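Local coordinates for IPT/TIG domain-containing protein BACOVA_02650 (Bacteroides ovatus, PDB 5E7H) that binds polysaccharide at the cell surface and probably captures xyloglucan before it is transported into the periplasm for degradation, at residues 10-15 with 82-87; 87-92 with 252-257; 161-166 with 209-214. All coordinates share one frame; numbering follows the deposited sequence.

Interaction 1 (10-15 with 82-87); sequences STMPVV and IFYPLE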
# COMPACT_ATOMS: atom_id res chain seq x y z
N SER A 10 2.41 -5.47 -5.47
CA SER A 10 1.96 -4.14 -5.10
C SER A 10 1.75 -3.28 -6.34
O SER A 10 2.40 -3.53 -7.36
CB SER A 10 2.96 -3.47 -4.18
OG SER A 10 2.58 -2.14 -3.90
N THR A 11 0.84 -2.32 -6.25
CA THR A 11 0.70 -1.30 -7.30
C THR A 11 1.68 -0.15 -7.12
O THR A 11 1.84 0.67 -8.01
CB THR A 11 -0.74 -0.73 -7.35
OG1 THR A 11 -1.03 -0.09 -6.11
CG2 THR A 11 -1.77 -1.82 -7.61
N MET A 12 2.35 -0.05 -5.97
CA MET A 12 3.28 1.05 -5.74
C MET A 12 4.40 0.59 -4.82
O MET A 12 4.60 1.13 -3.73
CB MET A 12 2.56 2.28 -5.17
CG MET A 12 3.39 3.55 -5.32
SD MET A 12 2.45 5.07 -4.99
CE MET A 12 1.58 5.20 -6.53
N PRO A 13 5.16 -0.40 -5.28
CA PRO A 13 6.28 -0.89 -4.47
C PRO A 13 7.32 0.19 -4.27
O PRO A 13 7.61 0.96 -5.18
CB PRO A 13 6.82 -2.06 -5.28
CG PRO A 13 6.35 -1.84 -6.68
CD PRO A 13 5.04 -1.11 -6.56
N VAL A 14 7.89 0.21 -3.07
CA VAL A 14 8.97 1.15 -2.76
C VAL A 14 10.19 0.90 -3.65
O VAL A 14 10.58 -0.26 -3.92
CB VAL A 14 9.34 1.03 -1.26
CG1 VAL A 14 10.56 1.89 -0.90
CG2 VAL A 14 8.16 1.42 -0.40
N VAL A 15 10.82 1.97 -4.12
CA VAL A 15 12.04 1.83 -4.89
C VAL A 15 13.12 1.14 -4.05
O VAL A 15 13.39 1.53 -2.91
CB VAL A 15 12.57 3.19 -5.38
CG1 VAL A 15 13.84 3.05 -6.13
CG2 VAL A 15 11.51 3.89 -6.25
N ILE A 82 -3.37 -0.91 -12.84
CA ILE A 82 -2.49 0.22 -13.12
C ILE A 82 -1.37 0.22 -12.10
O ILE A 82 -1.61 0.25 -10.88
CB ILE A 82 -3.26 1.54 -13.10
CG1 ILE A 82 -4.23 1.54 -14.28
CG2 ILE A 82 -2.32 2.72 -13.18
CD1 ILE A 82 -5.11 2.79 -14.39
N PHE A 83 -0.14 0.15 -12.61
CA PHE A 83 1.10 0.20 -11.82
C PHE A 83 1.54 1.64 -11.59
O PHE A 83 1.52 2.46 -12.51
CB PHE A 83 2.20 -0.60 -12.54
CG PHE A 83 3.41 -0.89 -11.67
CD1 PHE A 83 3.30 -1.74 -10.59
CD2 PHE A 83 4.63 -0.30 -11.96
CE1 PHE A 83 4.41 -1.99 -9.78
CE2 PHE A 83 5.74 -0.56 -11.17
CZ PHE A 83 5.62 -1.40 -10.08
N TYR A 84 1.90 1.96 -10.34
CA TYR A 84 2.27 3.31 -9.89
C TYR A 84 1.14 4.30 -10.23
O TYR A 84 1.32 5.26 -10.99
CB TYR A 84 3.64 3.76 -10.45
CG TYR A 84 4.73 3.64 -9.38
CD1 TYR A 84 5.29 4.77 -8.81
CD2 TYR A 84 5.15 2.39 -8.91
CE1 TYR A 84 6.26 4.66 -7.81
CE2 TYR A 84 6.12 2.29 -7.94
CZ TYR A 84 6.66 3.42 -7.39
OH TYR A 84 7.61 3.33 -6.39
N PRO A 85 -0.04 4.06 -9.64
CA PRO A 85 -1.19 4.94 -9.84
C PRO A 85 -1.02 6.23 -9.04
O PRO A 85 -1.69 6.46 -8.03
CB PRO A 85 -2.36 4.11 -9.34
CG PRO A 85 -1.80 3.30 -8.27
CD PRO A 85 -0.40 2.92 -8.78
N LEU A 86 -0.09 7.06 -9.49
CA LEU A 86 0.28 8.27 -8.76
C LEU A 86 -0.91 9.19 -8.52
O LEU A 86 -0.99 9.84 -7.47
CB LEU A 86 1.38 9.01 -9.54
CG LEU A 86 2.69 8.22 -9.53
CD1 LEU A 86 3.55 8.71 -10.71
CD2 LEU A 86 3.44 8.34 -8.21
N GLU A 87 -1.87 9.17 -9.44
CA GLU A 87 -3.01 10.07 -9.40
C GLU A 87 -4.05 9.65 -8.37
O GLU A 87 -4.98 10.40 -8.07
CB GLU A 87 -3.66 10.13 -10.79
CG GLU A 87 -2.66 10.34 -11.99
CD GLU A 87 -2.10 9.04 -12.59
OE1 GLU A 87 -2.15 7.99 -11.93
OE2 GLU A 87 -1.61 9.09 -13.74
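T11 and M12 run beside F83 and Y84, with CA atoms 4.8 Å apart in both pairs, and T11 O accepts a hydrogen bond from Y84 N at 2.7 Å. M12 and Y84 carry much of the side-chain contact. M12 CG, anti to the backbone N (chi1 -163°), stands over the centre of one face of the Y84 ring, 3.8 Å from the centroid, as a CH-pi contact. SD meets the same ring obliquely in a Met-aromatic contact, and the bend at chi3 turns CE onto P85, 3.8 Å from its CD, and close to L86 CD2. The far end of the ring is fixed by Y84 OH, which donates to P13 O at 2.7 Å and has a second partner in N119. Y84 CD2 lies over one face of the F83 ring, toward its rim; F83 CE1 touches P13 CD at 3.4 Å, while S10 O lies in the ring plane at the edge, 3.5 Å from CE1. S10 OG accepts M12 N in an ST turn and also bonds E165; T11 OG1 reaches Q163 and R256. P85 centres an inverse gamma turn. The loop after strand 4-8 of the Ig-like IPT/TIG domain is thus packed, buried, against the connection that leads from strand 75-78 toward the xyloglucan-binding domain, whose E165, Q163 and R256 it meets.

Interaction 2 (87-92 with 252-257); sequences ENVILN and FDNFRI. With NA (sodium ion), chain I; FMT (formic acid), chain F.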
# COMPACT_ATOMS: atom_id res chain seq x y z
N GLU A 87 -1.87 9.17 -9.44
CA GLU A 87 -3.01 10.07 -9.40
C GLU A 87 -4.05 9.65 -8.37
O GLU A 87 -4.98 10.40 -8.07
CB GLU A 87 -3.66 10.13 -10.79
CG GLU A 87 -2.66 10.34 -11.99
CD GLU A 87 -2.10 9.04 -12.59
OE1 GLU A 87 -2.15 7.99 -11.93
OE2 GLU A 87 -1.61 9.09 -13.74
N ASN A 88 -3.92 8.43 -7.85
CA ASN A 88 -4.82 7.86 -6.86
C ASN A 88 -4.32 8.01 -5.42
O ASN A 88 -5.02 7.67 -4.48
CB ASN A 88 -5.03 6.36 -7.14
CG ASN A 88 -5.78 6.08 -8.41
OD1 ASN A 88 -5.17 6.03 -9.48
ND2 ASN A 88 -7.09 5.89 -8.32
N VAL A 89 -3.10 8.53 -5.24
CA VAL A 89 -2.53 8.72 -3.92
C VAL A 89 -3.26 9.88 -3.24
O VAL A 89 -3.43 10.95 -3.84
CB VAL A 89 -1.03 8.99 -4.00
CG1 VAL A 89 -0.42 9.33 -2.64
CG2 VAL A 89 -0.32 7.76 -4.58
N ILE A 90 -3.68 9.64 -1.99
CA ILE A 90 -4.40 10.64 -1.21
C ILE A 90 -3.54 11.19 -0.06
O ILE A 90 -3.88 12.23 0.50
CB ILE A 90 -5.72 10.06 -0.66
CG1 ILE A 90 -5.49 8.86 0.26
CG2 ILE A 90 -6.65 9.69 -1.84
CD1 ILE A 90 -6.69 8.47 1.06
N LEU A 91 -2.45 10.51 0.29
CA LEU A 91 -1.61 10.93 1.42
C LEU A 91 -0.24 10.27 1.30
O LEU A 91 -0.15 9.04 1.38
CB LEU A 91 -2.27 10.58 2.76
CG LEU A 91 -1.47 10.94 4.01
CD1 LEU A 91 -1.26 12.41 4.15
CD2 LEU A 91 -2.22 10.41 5.22
N ASN A 92 0.81 11.07 1.13
CA ASN A 92 2.18 10.52 1.14
C ASN A 92 3.16 11.29 2.02
O ASN A 92 4.33 10.90 2.08
CB ASN A 92 2.73 10.41 -0.30
CG ASN A 92 2.93 11.74 -0.97
OD1 ASN A 92 2.92 12.80 -0.35
ND2 ASN A 92 3.17 11.69 -2.28
N PHE A 252 4.07 3.41 7.44
CA PHE A 252 3.02 3.52 6.41
C PHE A 252 3.38 4.56 5.36
O PHE A 252 3.97 5.58 5.67
CB PHE A 252 1.67 3.96 7.01
CG PHE A 252 1.13 3.09 8.12
CD1 PHE A 252 1.56 3.24 9.43
CD2 PHE A 252 0.15 2.17 7.85
CE1 PHE A 252 1.03 2.44 10.43
CE2 PHE A 252 -0.38 1.38 8.86
CZ PHE A 252 0.06 1.54 10.15
N ASP A 253 2.98 4.32 4.11
CA ASP A 253 3.13 5.36 3.08
C ASP A 253 2.14 5.14 1.94
O ASP A 253 1.57 4.07 1.78
CB ASP A 253 4.56 5.36 2.53
CG ASP A 253 5.00 6.69 1.97
OD1 ASP A 253 4.25 7.67 1.93
OD2 ASP A 253 6.18 6.76 1.55
N ASN A 254 1.96 6.20 1.16
CA ASN A 254 1.24 6.15 -0.13
C ASN A 254 -0.16 5.56 -0.01
O ASN A 254 -0.57 4.67 -0.75
CB ASN A 254 2.06 5.39 -1.16
CG ASN A 254 3.19 6.22 -1.68
OD1 ASN A 254 3.05 7.43 -1.88
ND2 ASN A 254 4.33 5.59 -1.91
N PHE A 255 -0.92 6.11 0.92
CA PHE A 255 -2.33 5.79 0.97
C PHE A 255 -2.96 6.22 -0.35
O PHE A 255 -2.68 7.31 -0.85
CB PHE A 255 -3.04 6.51 2.14
CG PHE A 255 -2.58 6.05 3.50
CD1 PHE A 255 -3.25 5.02 4.15
CD2 PHE A 255 -1.49 6.65 4.13
CE1 PHE A 255 -2.82 4.58 5.41
CE2 PHE A 255 -1.06 6.21 5.38
CZ PHE A 255 -1.73 5.17 6.01
N ARG A 256 -3.83 5.37 -0.89
CA ARG A 256 -4.40 5.57 -2.22
C ARG A 256 -5.74 4.87 -2.30
O ARG A 256 -5.96 3.83 -1.67
CB ARG A 256 -3.42 5.06 -3.30
CG ARG A 256 -2.98 3.61 -3.13
CD ARG A 256 -1.66 3.35 -3.88
NE ARG A 256 -1.19 1.96 -3.76
CZ ARG A 256 -0.25 1.52 -2.94
NH1 ARG A 256 0.33 2.31 -2.05
NH2 ARG A 256 0.11 0.24 -3.01
N ILE A 257 -6.65 5.46 -3.07
CA ILE A 257 -7.97 4.88 -3.31
C ILE A 257 -8.02 4.48 -4.76
O ILE A 257 -7.82 5.31 -5.64
CB ILE A 257 -9.12 5.87 -2.98
CG1 ILE A 257 -9.10 6.21 -1.49
CG2 ILE A 257 -10.45 5.28 -3.40
CD1 ILE A 257 -10.07 7.31 -1.09
NA NA I . 6.21 9.18 0.98
C FMT F . 5.07 13.36 -4.69
O1 FMT F . 6.13 12.70 -4.46
O2 FMT F . 4.57 14.07 -3.78
O HOH W 1 3.17 9.25 -4.05
O HOH W 2 5.68 8.47 -1.48
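N88 and I257 bond each other twice: I257 N donates to N88 O at 3.1 Å, and N88 ND2 returns a bond to I257 O at 2.8 Å, lying in its carbonyl plane. F255 O takes I90 N at 2.8 Å and, weakly, L91 N; this shared oxygen marks the beta bulge between the pairs V89-R256 and L91-F255. F255 N bonds L91 O only weakly. L91 and F255 lie side by side, their CD2 atoms 4.0 Å apart. N254 O accepts R256 NH1 at 2.8 Å, and R256 NH2 forms a salt bridge with E165. N254 OD1 accepts a hydrogen bond from each of two waters, one of which also accepts N92 ND2. That nitrogen donates to formic acid too, probably from the crystallisation liquor, while N92 OD1 is held by the backbone N atoms of D94 and I96. N92 O and D253 OD1, 3.2 Å apart, both bind the sodium ion; D253 OD2 is the second carboxylate ligand at 2.5 Å, and water 2, N119 O and T121 O complete the shell. The cation probably offsets the repulsion among these clustered oxygens, tying the end of strand 89-91 to strand 246-259.

Interaction 3 (161-166 with 209-214); sequences KLQFEC and QCSVSL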
# COMPACT_ATOMS: atom_id res chain seq x y z
N LYS A 161 -11.28 0.41 -3.17
CA LYS A 161 -10.49 -0.06 -2.05
C LYS A 161 -9.46 0.97 -1.63
O LYS A 161 -9.01 1.80 -2.44
CB LYS A 161 -9.82 -1.41 -2.37
CG LYS A 161 -8.98 -1.44 -3.60
CD LYS A 161 -8.58 -2.90 -3.93
CE LYS A 161 -7.72 -2.91 -5.16
NZ LYS A 161 -7.28 -4.30 -5.50
N LEU A 162 -9.11 0.93 -0.36
CA LEU A 162 -8.01 1.70 0.20
C LEU A 162 -6.79 0.81 0.22
O LEU A 162 -6.82 -0.27 0.81
CB LEU A 162 -8.32 2.18 1.61
CG LEU A 162 -7.21 2.92 2.33
CD1 LEU A 162 -6.97 4.29 1.70
CD2 LEU A 162 -7.54 3.06 3.80
N GLN A 163 -5.71 1.27 -0.41
CA GLN A 163 -4.43 0.56 -0.41
C GLN A 163 -3.40 1.45 0.25
O GLN A 163 -3.50 2.69 0.20
CB GLN A 163 -3.94 0.23 -1.83
CG GLN A 163 -4.73 -0.76 -2.58
CD GLN A 163 -4.09 -1.03 -3.94
OE1 GLN A 163 -3.43 -0.16 -4.52
NE2 GLN A 163 -4.28 -2.23 -4.43
N PHE A 164 -2.37 0.84 0.80
CA PHE A 164 -1.24 1.59 1.33
C PHE A 164 -0.08 0.64 1.46
O PHE A 164 -0.29 -0.57 1.49
CB PHE A 164 -1.55 2.27 2.68
CG PHE A 164 -2.13 1.35 3.73
CD1 PHE A 164 -3.51 1.14 3.81
CD2 PHE A 164 -1.31 0.74 4.67
CE1 PHE A 164 -4.05 0.30 4.79
CE2 PHE A 164 -1.85 -0.08 5.65
CZ PHE A 164 -3.20 -0.30 5.70
N GLU A 165 1.11 1.18 1.57
CA GLU A 165 2.29 0.36 1.82
C GLU A 165 2.52 0.37 3.31
O GLU A 165 2.32 1.39 3.98
CB GLU A 165 3.49 0.90 1.08
CG GLU A 165 4.17 -0.12 0.19
CD GLU A 165 3.30 -0.64 -0.94
OE1 GLU A 165 3.67 -1.67 -1.54
OE2 GLU A 165 2.27 -0.02 -1.26
N CYS A 166 2.98 -0.76 3.83
CA CYS A 166 3.20 -0.93 5.26
C CYS A 166 4.46 -1.75 5.50
O CYS A 166 4.71 -2.72 4.78
CB CYS A 166 2.00 -1.59 5.88
SG CYS A 166 2.05 -1.72 7.68
N GLN A 209 2.10 -4.39 0.43
CA GLN A 209 0.89 -3.67 0.13
C GLN A 209 -0.24 -4.23 0.98
O GLN A 209 -0.46 -5.44 1.01
CB GLN A 209 0.53 -3.77 -1.34
CG GLN A 209 -0.81 -3.14 -1.67
CD GLN A 209 -1.11 -3.24 -3.16
OE1 GLN A 209 -0.84 -2.32 -3.94
NE2 GLN A 209 -1.61 -4.38 -3.57
N CYS A 210 -0.96 -3.34 1.66
CA CYS A 210 -2.17 -3.67 2.39
C CYS A 210 -3.36 -3.09 1.64
O CYS A 210 -3.25 -2.00 1.07
CB CYS A 210 -2.14 -3.11 3.80
SG CYS A 210 -0.77 -3.70 4.81
N SER A 211 -4.48 -3.78 1.69
CA SER A 211 -5.68 -3.38 0.97
C SER A 211 -6.90 -3.70 1.82
O SER A 211 -7.00 -4.81 2.36
CB SER A 211 -5.77 -4.12 -0.37
OG SER A 211 -6.82 -3.61 -1.17
N VAL A 212 -7.82 -2.75 1.95
CA VAL A 212 -9.13 -3.03 2.54
C VAL A 212 -10.25 -2.45 1.67
O VAL A 212 -10.04 -1.46 0.97
CB VAL A 212 -9.26 -2.46 3.98
CG1 VAL A 212 -8.24 -3.11 4.90
CG2 VAL A 212 -9.12 -0.95 4.00
N SER A 213 -11.43 -3.07 1.69
CA SER A 213 -12.57 -2.45 1.01
C SER A 213 -12.78 -1.04 1.57
O SER A 213 -12.72 -0.81 2.78
CB SER A 213 -13.84 -3.27 1.20
OG SER A 213 -13.75 -4.50 0.50
N LEU A 214 -13.03 -0.08 0.69
CA LEU A 214 -13.26 1.27 1.17
C LEU A 214 -14.53 1.32 2.03
O LEU A 214 -14.63 2.15 2.92
CB LEU A 214 -13.35 2.27 -0.00
CG LEU A 214 -13.40 3.76 0.39
CD1 LEU A 214 -12.15 4.17 1.17
CD2 LEU A 214 -13.53 4.64 -0.87
O HOH W 3 -5.34 -4.88 -3.40
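The F164 ring carries C210 CB on one face, 3.5 Å above the plane and offset toward the rim, nearest to CE2 and CZ. C210 SG meets the ring obliquely, 3.9 Å from CE2, as a Cys sulfur-aromatic contact, and also touches C166 CB at 3.6 Å. The F164 ring also meets that of F255. The Q163 and Q209 side chains cross obliquely, their amide planes 36° apart. Their OE1 atoms come to 3.4 Å, but as two acceptors they do not bond each other; each is served from outside: Q163 OE1 by T11 OG1 and R256 NE, Q209 OE1 by T11 N and R256 NH2. Q209 NE2 bonds S197 OG. The E165 carboxylate, turned 68° from the Q209 amide, is engaged by S10 and R256. These strands are an antiparallel pair in one sheet of the beta-sandwich of the xyloglucan-binding domain: L162, F164, C210 and V212 face strands 176-181 and 189-192 of the second sheet, whereas Q163, E165 and Q209 face the IPT/TIG loop. An alanine in place of Q163 would probably leave T11 OG1 and R256 NE short of a shared acceptor and open a gap beside the Q209 amide. A water gathers K161 NZ, Q163 NE2 and S211 OG, bonding NZ at 2.9 Å. S211 OG lies 3.3 Å from K161 CD, alongside the extended lysine chain. The pair F164-C210 is joined by two backbone bonds, and L162-V212 by another two, L162 N to V212 O and V212 N to L162 O, both 2.9 Å.

Overall arrangement
Along the chain, interaction 1 closes before interaction 2 opens, the two sharing E87, and both segments of interaction 3 fall between the two halves of interaction 2. Their centres lie about 9 to 12 Å apart. Interactions 2 and 3 belong to one sheet of the xyloglucan-binding domain, where strand 246-259 neighbours strand 160-168, whereas interaction 1 involves a loop of the IPT/TIG domain. R256 links all three: its guanidinium bonds T11 OG1 of interaction 1 and E165 OE2 of interaction 3. S10 OG to E165 OE1 and T11 N to Q209 OE1 add further bonds. This buried polar network fastens the two domains together, consistent with a defined mutual orientation.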